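Local structure of restriction endonuclease UbaLAI (Unidentified, 5O63) at residues S21-L29 and V40-F50; D70-A80 and R91-L99. The protein probably cleaves DNA at a specific sequence as a monomeric Type IIE restriction endonuclease, here represented by its N-terminal B3 domain, which binds the cognate DNA. All blocks are in the same frame, centred on the assembly; numbering follows the deposited sequence. Where two conformers were deposited one is given.

Interaction 1: residues S21-L29 and V40-F50. With nucleotides of chain D.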
loop_
_atom_site.group_PDB
_atom_site.type_symbol
_atom_site.label_atom_id
_atom_site.label_comp_id
_atom_site.label_asym_id
_atom_site.label_seq_id
_atom_site.Cartn_x
_atom_site.Cartn_y
_atom_site.Cartn_z
ATOM N N SER A 21 9.079 3.647 14.496
ATOM C CA SER A 21 9.160 4.606 13.399
ATOM C C SER A 21 8.513 3.949 12.201
ATOM O O SER A 21 8.284 2.735 12.227
ATOM C CB SER A 21 10.607 4.990 13.082
ATOM O OG SER A 21 11.337 3.849 12.649
ATOM N N ALA A 22 8.203 4.736 11.177
ATOM C CA ALA A 22 7.487 4.176 10.029
ATOM C C ALA A 22 7.678 5.048 8.783
ATOM O O ALA A 22 7.979 6.235 8.896
ATOM C CB ALA A 22 5.995 4.034 10.320
ATOM N N ALA A 23 7.490 4.412 7.623
ATOM C CA ALA A 23 7.408 5.073 6.359
ATOM C C ALA A 23 6.079 4.661 5.723
ATOM O O ALA A 23 5.566 3.573 5.983
ATOM C CB ALA A 23 8.558 4.680 5.449
ATOM N N MET A 24 5.551 5.549 4.916
ATOM C CA MET A 24 4.276 5.286 4.213
ATOM C C MET A 24 4.408 5.486 2.725
ATOM O O MET A 24 5.059 6.436 2.251
ATOM C CB MET A 24 3.180 6.200 4.783
ATOM C CG MET A 24 1.843 6.195 3.986
ATOM S SD MET A 24 0.614 7.362 4.596
ATOM C CE MET A 24 1.400 8.887 4.197
ATOM N N PHE A 25 3.778 4.584 1.973
ATOM C CA PHE A 25 3.520 4.802 0.554
ATOM C C PHE A 25 2.009 4.725 0.364
ATOM O O PHE A 25 1.413 3.666 0.602
ATOM C CB PHE A 25 4.270 3.743 -0.286
ATOM C CG PHE A 25 3.716 3.549 -1.680
ATOM C CD1 PHE A 25 3.586 4.593 -2.591
ATOM C CD2 PHE A 25 3.314 2.285 -2.086
ATOM C CE1 PHE A 25 3.057 4.375 -3.895
ATOM C CE2 PHE A 25 2.797 2.043 -3.364
ATOM C CZ PHE A 25 2.650 3.080 -4.291
ATOM N N ALA A 26 1.363 5.799 -0.049
ATOM C CA ALA A 26 -0.095 5.820 -0.275
ATOM C C ALA A 26 -0.335 6.248 -1.704
ATOM O O ALA A 26 0.342 7.144 -2.233
ATOM C CB ALA A 26 -0.788 6.745 0.653
ATOM N N LYS A 27 -1.302 5.598 -2.312
ATOM C CA LYS A 27 -1.565 5.776 -3.755
ATOM C C LYS A 27 -3.072 5.848 -3.979
ATOM O O LYS A 27 -3.847 4.978 -3.546
ATOM C CB LYS A 27 -0.972 4.647 -4.610
ATOM C CG LYS A 27 -1.124 4.937 -6.115
ATOM C CD LYS A 27 -0.862 3.674 -6.983
ATOM C CE LYS A 27 -0.949 4.081 -8.477
ATOM N NZ LYS A 27 -0.934 2.824 -9.390
ATOM N N VAL A 28 -3.507 6.909 -4.667
ATOM C CA VAL A 28 -4.847 6.911 -5.235
ATOM C C VAL A 28 -4.807 6.093 -6.502
ATOM O O VAL A 28 -4.010 6.383 -7.431
ATOM C CB VAL A 28 -5.322 8.372 -5.580
ATOM C CG1 VAL A 28 -6.702 8.369 -6.143
ATOM C CG2 VAL A 28 -5.190 9.277 -4.308
ATOM N N LEU A 29 -5.598 5.025 -6.518
ATOM C CA LEU A 29 -5.476 4.058 -7.618
ATOM C C LEU A 29 -5.920 4.698 -8.930
ATOM O O LEU A 29 -6.697 5.695 -8.930
ATOM C CB LEU A 29 -6.325 2.793 -7.382
ATOM C CG LEU A 29 -5.866 2.035 -6.108
ATOM C CD1 LEU A 29 -6.635 0.669 -6.216
ATOM C CD2 LEU A 29 -4.369 1.930 -6.047
ATOM N N VAL A 40 -1.733 -3.517 -8.363
ATOM C CA VAL A 40 -1.538 -2.084 -8.176
ATOM C C VAL A 40 -0.169 -1.780 -8.756
ATOM O O VAL A 40 0.861 -2.283 -8.304
ATOM C CB VAL A 40 -1.633 -1.698 -6.698
ATOM C CG1 VAL A 40 -1.159 -0.225 -6.514
ATOM C CG2 VAL A 40 -3.081 -1.877 -6.224
ATOM N N LEU A 41 -0.157 -0.849 -9.735
ATOM C CA LEU A 41 1.087 -0.513 -10.414
ATOM C C LEU A 41 1.955 0.375 -9.466
ATOM O O LEU A 41 1.420 1.292 -8.841
ATOM C CB LEU A 41 0.790 0.260 -11.740
ATOM C CG LEU A 41 2.066 0.598 -12.518
ATOM C CD1 LEU A 41 2.789 -0.659 -13.077
ATOM C CD2 LEU A 41 1.593 1.522 -13.710
ATOM N N VAL A 42 3.225 -0.008 -9.303
ATOM C CA VAL A 42 4.114 0.687 -8.361
ATOM C C VAL A 42 4.870 1.753 -9.141
ATOM O O VAL A 42 5.598 1.429 -10.065
ATOM C CB VAL A 42 5.128 -0.269 -7.703
ATOM C CG1 VAL A 42 5.978 0.487 -6.685
ATOM C CG2 VAL A 42 4.361 -1.431 -6.986
ATOM N N PRO A 43 4.691 3.040 -8.776
ATOM C CA PRO A 43 5.491 4.093 -9.448
ATOM C C PRO A 43 6.961 3.909 -9.167
ATOM O O PRO A 43 7.313 3.423 -8.061
ATOM C CB PRO A 43 5.003 5.374 -8.793
ATOM C CG PRO A 43 4.011 5.086 -7.883
ATOM C CD PRO A 43 3.857 3.572 -7.700
ATOM N N THR A 44 7.822 4.292 -10.115
ATOM C CA THR A 44 9.262 4.032 -9.987
ATOM C C THR A 44 9.827 4.644 -8.704
ATOM O O THR A 44 10.676 4.038 -8.044
ATOM C CB THR A 44 10.075 4.551 -11.215
ATOM O OG1 THR A 44 9.762 5.927 -11.507
ATOM C CG2 THR A 44 9.814 3.676 -12.467
ATOM N N GLU A 45 9.312 5.802 -8.312
ATOM C CA GLU A 45 9.806 6.465 -7.118
ATOM C C GLU A 45 9.425 5.717 -5.857
ATOM O O GLU A 45 9.966 5.991 -4.781
ATOM C CB GLU A 45 9.303 7.908 -7.056
ATOM C CG GLU A 45 9.981 8.809 -8.050
ATOM N N ALA A 46 8.478 4.783 -5.945
ATOM C CA ALA A 46 8.142 4.017 -4.756
ATOM C C ALA A 46 8.839 2.638 -4.682
ATOM O O ALA A 46 8.669 1.931 -3.713
ATOM C CB ALA A 46 6.620 3.835 -4.641
ATOM N N TYR A 47 9.665 2.276 -5.654
ATOM C CA TYR A 47 10.372 0.986 -5.569
ATOM C C TYR A 47 11.176 0.823 -4.255
ATOM O O TYR A 47 11.146 -0.227 -3.616
ATOM C CB TYR A 47 11.347 0.806 -6.749
ATOM C CG TYR A 47 10.725 0.589 -8.135
ATOM C CD1 TYR A 47 9.344 0.588 -8.318
ATOM C CD2 TYR A 47 11.544 0.421 -9.254
ATOM C CE1 TYR A 47 8.797 0.372 -9.595
ATOM C CE2 TYR A 47 11.021 0.220 -10.517
ATOM C CZ TYR A 47 9.647 0.188 -10.678
ATOM O OH TYR A 47 9.172 -0.004 -11.957
ATOM N N SER A 48 11.868 1.879 -3.849
ATOM C CA SER A 48 12.711 1.775 -2.654
ATOM C C SER A 48 11.909 1.534 -1.330
ATOM O O SER A 48 12.496 1.152 -0.302
ATOM C CB SER A 48 13.606 3.014 -2.542
ATOM O OG SER A 48 12.859 4.204 -2.371
ATOM N N PHE A 49 10.588 1.758 -1.353
ATOM C CA PHE A 49 9.755 1.534 -0.157
ATOM C C PHE A 49 9.569 0.025 0.061
ATOM O O PHE A 49 9.575 -0.473 1.188
ATOM C CB PHE A 49 8.364 2.220 -0.315
ATOM C CG PHE A 49 7.349 1.810 0.713
ATOM C CD1 PHE A 49 6.469 0.766 0.437
ATOM C CD2 PHE A 49 7.275 2.426 1.949
ATOM C CE1 PHE A 49 5.530 0.361 1.373
ATOM C CE2 PHE A 49 6.313 2.046 2.896
ATOM C CZ PHE A 49 5.455 0.985 2.602
ATOM N N PHE A 50 9.468 -0.699 -1.049
ATOM C CA PHE A 50 9.289 -2.145 -0.991
ATOM C C PHE A 50 10.572 -2.918 -0.783
ATOM O O PHE A 50 11.674 -2.353 -0.872
ATOM C CB PHE A 50 8.570 -2.602 -2.265
ATOM C CG PHE A 50 7.143 -2.154 -2.288
ATOM C CD1 PHE A 50 6.190 -2.780 -1.433
ATOM C CD2 PHE A 50 6.773 -1.056 -3.051
ATOM C CE1 PHE A 50 4.839 -2.345 -1.419
ATOM C CE2 PHE A 50 5.435 -0.598 -3.051
ATOM C CZ PHE A 50 4.457 -1.237 -2.270
ATOM P P DG D 2 6.033 6.853 -13.017
ATOM O OP1 DG D 2 6.153 7.992 -12.032
ATOM O OP2 DG D 2 6.380 5.486 -12.438
ATOM O "O5'" DG D 2 4.548 6.904 -13.549
ATOM C "C5'" DG D 2 4.059 8.037 -14.238
ATOM C "C4'" DG D 2 2.762 7.701 -14.924
ATOM O "O4'" DG D 2 3.001 6.889 -16.134
ATOM C "C3'" DG D 2 1.774 6.906 -14.054
ATOM O "O3'" DG D 2 0.523 7.587 -14.142
ATOM C "C2'" DG D 2 1.758 5.477 -14.726
ATOM C "C1'" DG D 2 2.014 5.872 -16.180
ATOM N N9 DG D 2 2.511 4.785 -17.033
ATOM C C8 DG D 2 3.394 3.779 -16.703
ATOM N N7 DG D 2 3.629 2.985 -17.709
ATOM C C5 DG D 2 2.837 3.463 -18.747
ATOM C C6 DG D 2 2.672 2.985 -20.093
ATOM O O6 DG D 2 3.206 2.008 -20.631
ATOM N N1 DG D 2 1.803 3.798 -20.837
ATOM C C2 DG D 2 1.175 4.942 -20.335
ATOM N N2 DG D 2 0.331 5.574 -21.190
ATOM N N3 DG D 2 1.323 5.390 -19.082
ATOM C C4 DG D 2 2.163 4.591 -18.352
#

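Interaction 2: residues D70-A80 and R91-L99. With nucleotides of chain C.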
loop_
_atom_site.group_PDB
_atom_site.type_symbol
_atom_site.label_atom_id
_atom_site.label_comp_id
_atom_site.label_asym_id
_atom_site.label_seq_id
_atom_site.Cartn_x
_atom_site.Cartn_y
_atom_site.Cartn_z
ATOM N N ASP A 70 -2.771 -7.225 6.872
ATOM C CA ASP A 70 -3.920 -6.654 6.198
ATOM C C ASP A 70 -4.855 -6.061 7.206
ATOM O O ASP A 70 -5.439 -6.756 8.038
ATOM C CB ASP A 70 -4.653 -7.731 5.386
ATOM C CG ASP A 70 -5.817 -7.172 4.664
ATOM O OD1 ASP A 70 -6.891 -7.016 5.240
ATOM O OD2 ASP A 70 -5.665 -6.885 3.476
ATOM N N SER A 71 -4.972 -4.722 7.211
ATOM C CA SER A 71 -5.736 -4.059 8.224
ATOM C C SER A 71 -7.219 -4.380 8.140
ATOM O O SER A 71 -7.876 -4.430 9.146
ATOM C CB SER A 71 -5.514 -2.532 8.091
ATOM O OG SER A 71 -6.287 -1.788 9.047
ATOM N N LEU A 72 -7.747 -4.580 6.939
ATOM C CA LEU A 72 -9.191 -4.764 6.837
ATOM C C LEU A 72 -9.596 -6.117 7.484
ATOM O O LEU A 72 -10.576 -6.167 8.236
ATOM C CB LEU A 72 -9.665 -4.724 5.384
ATOM C CG LEU A 72 -9.684 -3.321 4.772
ATOM C CD1 LEU A 72 -10.124 -3.506 3.294
ATOM C CD2 LEU A 72 -10.691 -2.559 5.577
ATOM N N SER A 73 -8.788 -7.144 7.234
ATOM C CA SER A 73 -9.033 -8.464 7.850
ATOM C C SER A 73 -8.392 -8.700 9.210
ATOM O O SER A 73 -8.685 -9.711 9.872
ATOM C CB SER A 73 -8.556 -9.549 6.873
ATOM O OG SER A 73 -7.124 -9.582 6.722
ATOM N N LYS A 74 -7.563 -7.760 9.659
ATOM C CA LYS A 74 -6.713 -7.909 10.839
ATOM C C LYS A 74 -6.036 -9.284 10.856
ATOM O O LYS A 74 -6.011 -9.947 11.910
ATOM C CB LYS A 74 -7.506 -7.673 12.146
ATOM C CG LYS A 74 -8.085 -6.224 12.303
ATOM C CD LYS A 74 -7.010 -5.153 12.120
ATOM C CE LYS A 74 -7.544 -3.713 12.357
ATOM N NZ LYS A 74 -6.675 -2.605 11.768
ATOM N N THR A 75 -5.508 -9.726 9.702
ATOM C CA THR A 75 -4.665 -10.956 9.654
ATOM C C THR A 75 -3.382 -10.779 8.845
ATOM O O THR A 75 -3.322 -9.942 7.932
ATOM C CB THR A 75 -5.435 -12.159 9.027
ATOM O OG1 THR A 75 -6.001 -11.735 7.801
ATOM C CG2 THR A 75 -6.530 -12.593 9.937
ATOM N N HIS A 76 -2.355 -11.567 9.178
ATOM C CA HIS A 76 -1.146 -11.510 8.371
ATOM C C HIS A 76 -1.373 -12.189 7.031
ATOM O O HIS A 76 -1.991 -13.260 6.985
ATOM C CB HIS A 76 -0.008 -12.145 9.130
ATOM C CG HIS A 76 0.487 -11.259 10.235
ATOM N ND1 HIS A 76 0.281 -11.521 11.573
ATOM C CD2 HIS A 76 1.101 -10.055 10.179
ATOM C CE1 HIS A 76 0.812 -10.550 12.297
ATOM N NE2 HIS A 76 1.302 -9.638 11.472
ATOM N N LYS A 77 -0.901 -11.573 5.945
ATOM C CA LYS A 77 -1.051 -12.134 4.604
ATOM C C LYS A 77 0.300 -12.106 3.905
ATOM O O LYS A 77 1.299 -11.594 4.447
ATOM C CB LYS A 77 -2.133 -11.373 3.828
ATOM C CG LYS A 77 -3.507 -11.646 4.435
ATOM C CD LYS A 77 -4.686 -10.944 3.745
ATOM C CE LYS A 77 -5.967 -11.587 4.320
ATOM N NZ LYS A 77 -5.745 -13.028 4.741
ATOM N N THR A 78 0.350 -12.722 2.736
ATOM C CA THR A 78 1.529 -12.654 1.874
ATOM C C THR A 78 1.114 -11.889 0.597
ATOM O O THR A 78 0.151 -12.261 -0.078
ATOM C CB THR A 78 2.079 -14.041 1.502
ATOM O OG1 THR A 78 2.514 -14.711 2.706
ATOM C CG2 THR A 78 3.276 -13.920 0.574
ATOM N N LEU A 79 1.780 -10.777 0.349
ATOM C CA LEU A 79 1.577 -10.110 -0.933
ATOM C C LEU A 79 2.637 -10.524 -1.906
ATOM O O LEU A 79 3.761 -10.949 -1.493
ATOM C CB LEU A 79 1.639 -8.562 -0.690
ATOM C CG LEU A 79 0.516 -8.069 0.209
ATOM C CD1 LEU A 79 0.662 -6.522 0.303
ATOM C CD2 LEU A 79 -0.886 -8.520 -0.256
ATOM N N ALA A 80 2.324 -10.387 -3.207
ATOM C CA ALA A 80 3.315 -10.667 -4.247
ATOM C C ALA A 80 3.787 -9.379 -4.867
ATOM O O ALA A 80 2.995 -8.457 -5.090
ATOM C CB ALA A 80 2.759 -11.625 -5.353
ATOM N N ARG A 91 4.386 -4.443 -10.002
ATOM C CA ARG A 91 3.020 -4.430 -9.495
ATOM C C ARG A 91 3.002 -5.106 -8.150
ATOM O O ARG A 91 3.831 -6.024 -7.935
ATOM C CB ARG A 91 2.078 -5.206 -10.435
ATOM C CG ARG A 91 2.009 -4.647 -11.845
ATOM C CD ARG A 91 1.199 -5.634 -12.662
ATOM N NE ARG A 91 1.319 -5.304 -14.075
ATOM C CZ ARG A 91 0.852 -6.046 -15.084
ATOM N NH1 ARG A 91 0.149 -7.178 -14.834
ATOM N NH2 ARG A 91 1.107 -5.657 -16.342
ATOM N N ILE A 92 2.081 -4.719 -7.273
ATOM C CA ILE A 92 1.703 -5.539 -6.105
ATOM C C ILE A 92 0.432 -6.274 -6.492
ATOM O O ILE A 92 -0.480 -5.708 -7.113
ATOM C CB ILE A 92 1.420 -4.682 -4.833
ATOM C CG1 ILE A 92 2.560 -3.665 -4.654
ATOM C CG2 ILE A 92 1.245 -5.631 -3.629
ATOM C CD1 ILE A 92 3.958 -4.355 -4.475
ATOM N N THR A 93 0.372 -7.555 -6.102
ATOM C CA THR A 93 -0.832 -8.362 -6.285
ATOM C C THR A 93 -1.112 -9.209 -5.012
ATOM O O THR A 93 -0.344 -9.155 -4.024
ATOM C CB THR A 93 -0.698 -9.343 -7.487
ATOM O OG1 THR A 93 0.332 -10.311 -7.186
ATOM C CG2 THR A 93 -0.316 -8.650 -8.781
ATOM N N ARG A 94 -2.238 -9.937 -5.036
ATOM C CA ARG A 94 -2.793 -10.705 -3.883
ATOM C C ARG A 94 -3.323 -9.765 -2.781
ATOM O O ARG A 94 -3.474 -10.154 -1.639
ATOM C CB ARG A 94 -1.735 -11.730 -3.299
ATOM C CG ARG A 94 -1.033 -12.581 -4.376
ATOM C CD ARG A 94 -0.175 -13.644 -3.696
ATOM N NE ARG A 94 -1.001 -14.514 -2.852
ATOM C CZ ARG A 94 -0.455 -15.287 -1.895
ATOM N NH1 ARG A 94 0.861 -15.353 -1.789
ATOM N NH2 ARG A 94 -1.238 -15.998 -1.106
ATOM N N MET A 95 -3.686 -8.515 -3.137
ATOM C CA MET A 95 -4.339 -7.665 -2.174
ATOM C C MET A 95 -5.810 -7.983 -1.914
ATOM O O MET A 95 -6.472 -8.802 -2.600
ATOM C CB MET A 95 -4.205 -6.200 -2.627
ATOM C CG MET A 95 -2.787 -5.794 -2.537
ATOM S SD MET A 95 -2.515 -4.195 -3.337
ATOM C CE MET A 95 -2.565 -4.863 -5.002
ATOM N N HIS A 96 -6.276 -7.369 -0.815
ATOM C CA HIS A 96 -7.685 -7.443 -0.413
ATOM C C HIS A 96 -8.680 -7.184 -1.581
ATOM O O HIS A 96 -8.486 -6.290 -2.413
ATOM C CB HIS A 96 -7.924 -6.444 0.727
ATOM C CG HIS A 96 -9.184 -6.688 1.471
ATOM N ND1 HIS A 96 -10.427 -6.430 0.930
ATOM C CD2 HIS A 96 -9.395 -7.192 2.717
ATOM C CE1 HIS A 96 -11.352 -6.730 1.834
ATOM N NE2 HIS A 96 -10.750 -7.183 2.934
ATOM N N GLY A 97 -9.667 -8.055 -1.691
ATOM C CA GLY A 97 -10.623 -7.977 -2.800
ATOM C C GLY A 97 -11.485 -6.724 -2.842
ATOM O O GLY A 97 -12.126 -6.466 -3.885
ATOM N N LEU A 98 -11.472 -5.912 -1.790
ATOM C CA LEU A 98 -12.208 -4.642 -1.844
ATOM C C LEU A 98 -11.752 -3.886 -3.088
ATOM O O LEU A 98 -12.541 -3.186 -3.725
ATOM C CB LEU A 98 -11.972 -3.780 -0.587
ATOM C CG LEU A 98 -12.721 -2.429 -0.604
ATOM C CD1 LEU A 98 -14.225 -2.575 -0.948
ATOM C CD2 LEU A 98 -12.573 -1.742 0.743
ATOM N N LEU A 99 -10.492 -4.043 -3.476
ATOM C CA LEU A 99 -9.996 -3.169 -4.582
ATOM C C LEU A 99 -10.609 -3.563 -5.930
ATOM O O LEU A 99 -10.546 -2.797 -6.896
ATOM C CB LEU A 99 -8.489 -3.236 -4.731
ATOM C CG LEU A 99 -7.664 -2.660 -3.589
ATOM C CD1 LEU A 99 -6.197 -2.828 -3.966
ATOM C CD2 LEU A 99 -8.060 -1.226 -3.320
ATOM P P DC C 2 -4.590 -14.308 -4.473
ATOM O OP1 DC C 2 -3.655 -14.952 -3.491
ATOM O OP2 DC C 2 -5.292 -13.023 -4.117
ATOM O "O5'" DC C 2 -3.809 -14.167 -5.824
ATOM C "C5'" DC C 2 -2.990 -15.234 -6.328
ATOM C "C4'" DC C 2 -2.668 -15.025 -7.791
ATOM O "O4'" DC C 2 -3.866 -14.941 -8.577
ATOM C "C3'" DC C 2 -1.896 -13.743 -8.067
ATOM O "O3'" DC C 2 -0.498 -14.147 -8.213
ATOM C "C2'" DC C 2 -2.536 -13.219 -9.382
ATOM C "C1'" DC C 2 -3.446 -14.416 -9.793
ATOM N N1 DC C 2 -4.655 -14.040 -10.588
ATOM C C2 DC C 2 -4.895 -14.809 -11.763
ATOM O O2 DC C 2 -4.104 -15.689 -12.063
ATOM N N3 DC C 2 -5.919 -14.481 -12.536
ATOM C C4 DC C 2 -6.799 -13.549 -12.115
ATOM N N4 DC C 2 -7.837 -13.272 -12.942
ATOM C C5 DC C 2 -6.608 -12.774 -10.914
ATOM C C6 DC C 2 -5.530 -13.068 -10.164
ATOM P P DT C 5 4.745 -13.649 -20.385
ATOM O OP1 DT C 5 5.347 -14.686 -21.264
ATOM O OP2 DT C 5 5.504 -12.702 -19.567
ATOM O "O5'" DT C 5 3.758 -12.745 -21.297
ATOM C "C5'" DT C 5 2.977 -13.420 -22.273
ATOM C "C4'" DT C 5 2.070 -12.458 -23.035
ATOM O "O4'" DT C 5 1.105 -11.892 -22.080
ATOM C "C3'" DT C 5 2.747 -11.289 -23.728
ATOM O "O3'" DT C 5 2.062 -11.026 -24.927
ATOM C "C2'" DT C 5 2.484 -10.126 -22.747
ATOM C "C1'" DT C 5 1.078 -10.515 -22.268
ATOM N N1 DT C 5 0.714 -9.900 -21.022
ATOM C C2 DT C 5 -0.511 -9.256 -20.925
ATOM O O2 DT C 5 -1.298 -9.249 -21.830
ATOM N N3 DT C 5 -0.762 -8.625 -19.742
ATOM C C4 DT C 5 0.069 -8.572 -18.645
ATOM O O4 DT C 5 -0.237 -7.976 -17.643
ATOM C C5 DT C 5 1.343 -9.303 -18.782
ATOM C C7 DT C 5 2.328 -9.320 -17.629
ATOM C C6 DT C 5 1.597 -9.922 -19.948
ATOM P P DC C 3 0.565 -13.457 -9.109
ATOM O OP1 DC C 3 1.896 -13.921 -8.588
ATOM O OP2 DC C 3 0.402 -12.009 -9.306
ATOM O "O5'" DC C 3 0.437 -14.138 -10.547
ATOM C "C5'" DC C 3 0.717 -15.581 -10.636
ATOM C "C4'" DC C 3 0.384 -16.061 -12.042
ATOM O "O4'" DC C 3 -0.999 -15.813 -12.306
ATOM C "C3'" DC C 3 1.074 -15.388 -13.184
ATOM O "O3'" DC C 3 2.380 -15.885 -13.360
ATOM C "C2'" DC C 3 0.197 -15.798 -14.373
ATOM C "C1'" DC C 3 -1.164 -15.739 -13.742
ATOM N N1 DC C 3 -1.944 -14.506 -14.042
ATOM C C2 DC C 3 -2.633 -14.459 -15.235
ATOM O O2 DC C 3 -2.463 -15.373 -16.046
ATOM N N3 DC C 3 -3.461 -13.434 -15.457
ATOM C C4 DC C 3 -3.556 -12.397 -14.564
ATOM N N4 DC C 3 -4.404 -11.410 -14.850
ATOM C C5 DC C 3 -2.836 -12.402 -13.319
ATOM C C6 DC C 3 -2.054 -13.510 -13.098
HETATM O O HOH W 1 -4.244 -7.203 1.409
HETATM O O HOH W 2 -2.549 -12.080 0.319
#

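Interaction 1: residues S21-L29 and V40-F50
Phe25 is the side chain that Phe49, Phe50, Ala46 and Pro43 gather around. With CG anti to the backbone N (chi1 159°), the Phe25 ring is carried toward Ala46, Pro43 and Phe50; its CB lies over the Phe49 ring, 3.7 Å from the centroid and 10° off the ring normal, a CH-pi contact. The rim of the Phe49 ring is also used, since CE2 comes to 3.5 Å from Ala23 O near the ring plane. One face of the Phe25 ring takes the Ala46 methyl, CB sitting 3.9 Å from the centroid. Further round, CZ of Phe25 meets Pro43 CD at 3.6 Å, the two side chains coming from opposite directions. Phe50 completes the aromatic cluster, its CZ lying 3.7 Å from Phe25 CD2 with the ring planes 80° apart.

Farther along the strand Lys27 runs out fully extended, CD against Val40 CG1, and its NZ donates to Leu41 O at 2.9 Å. The same ammonium makes a salt bridge with Asp33, so this buried charge has both a carboxylate and a carbonyl to hold it. Beyond Pro43 the loop turns to the DNA, where Thr44 N donates a nearly straight bond of 3.0 Å to OP2 of DG2 of chain D.

Strand 19-28 is hydrogen-bonded between strands 108-116 and 155-159. Phe155 and Val157 of the latter touch Phe25, and Phe111 of the former meets Phe50 edge-to-face, while Ile92 of strand 89-93 packs on Phe50.

Interaction 2: residues D70-A80 and R91-L99
Strands 75-80 and 91-93 pair antiparallel at the end of a beta hairpin of the B3 domain, where Ala80 and Thr93 form a hydrogen-bonded pair: Ala80 N to Thr93 O is 3.1 Å and Thr93 N to Ala80 O is 3.0 Å. Past Thr93 the chain leaves the strand at Arg94, whose side chain bends at chi3 (60°) to lay one guanidinium face over Thr78 O. From there Arg94 NE donates to OP1 of DC2 of chain C at 2.8 Å. An alanine here has no guanidinium, and the DC2 phosphate would probably be held less firmly, with the carbonyl of Thr78 left uncovered on that side. Thr93 OG1 grips the next phosphate, at OP2 of DC3 of chain C, and Arg91, in a salt bridge with Glu89, forks NH1 and NH2 onto O4 of the DT5 base of the same strand. Leu79 CD2 packs on CG of Met95, an engineered residue. At the far end Asp70 OD1 accepts from Ser73 N, an Asx motif, and lies at the edge of the His96 ring. Leu72 CD1 sits 3.6 Å above the ring centre, and Leu98 N fixes the ring's rotation with a 3.0 Å bond to His96 ND1, made in the ring plane.

In the fold
Interactions 1 and 2 follow one another along the chain, and their centres lie about 15 Å apart. They meet where short strand 40-41 borders strand 89-93 in the mixed sheet: Val40 N comes within 2.8 Å of Ile92 O, a probable hydrogen bond. Around that seam Val42 packs on Ile92, and Leu29 CD1 reaches Leu99 CD2 at 3.7 Å. Strand 19-28, near the other end of the strand order, is thus tied to the DNA-facing hairpin by the residues that follow it. Both interactions touch the DNA, 40-50 at a phosphate of chain D and 91-99 at phosphates and a base of chain C, consistent with the B3 domain holding both strands of the duplex.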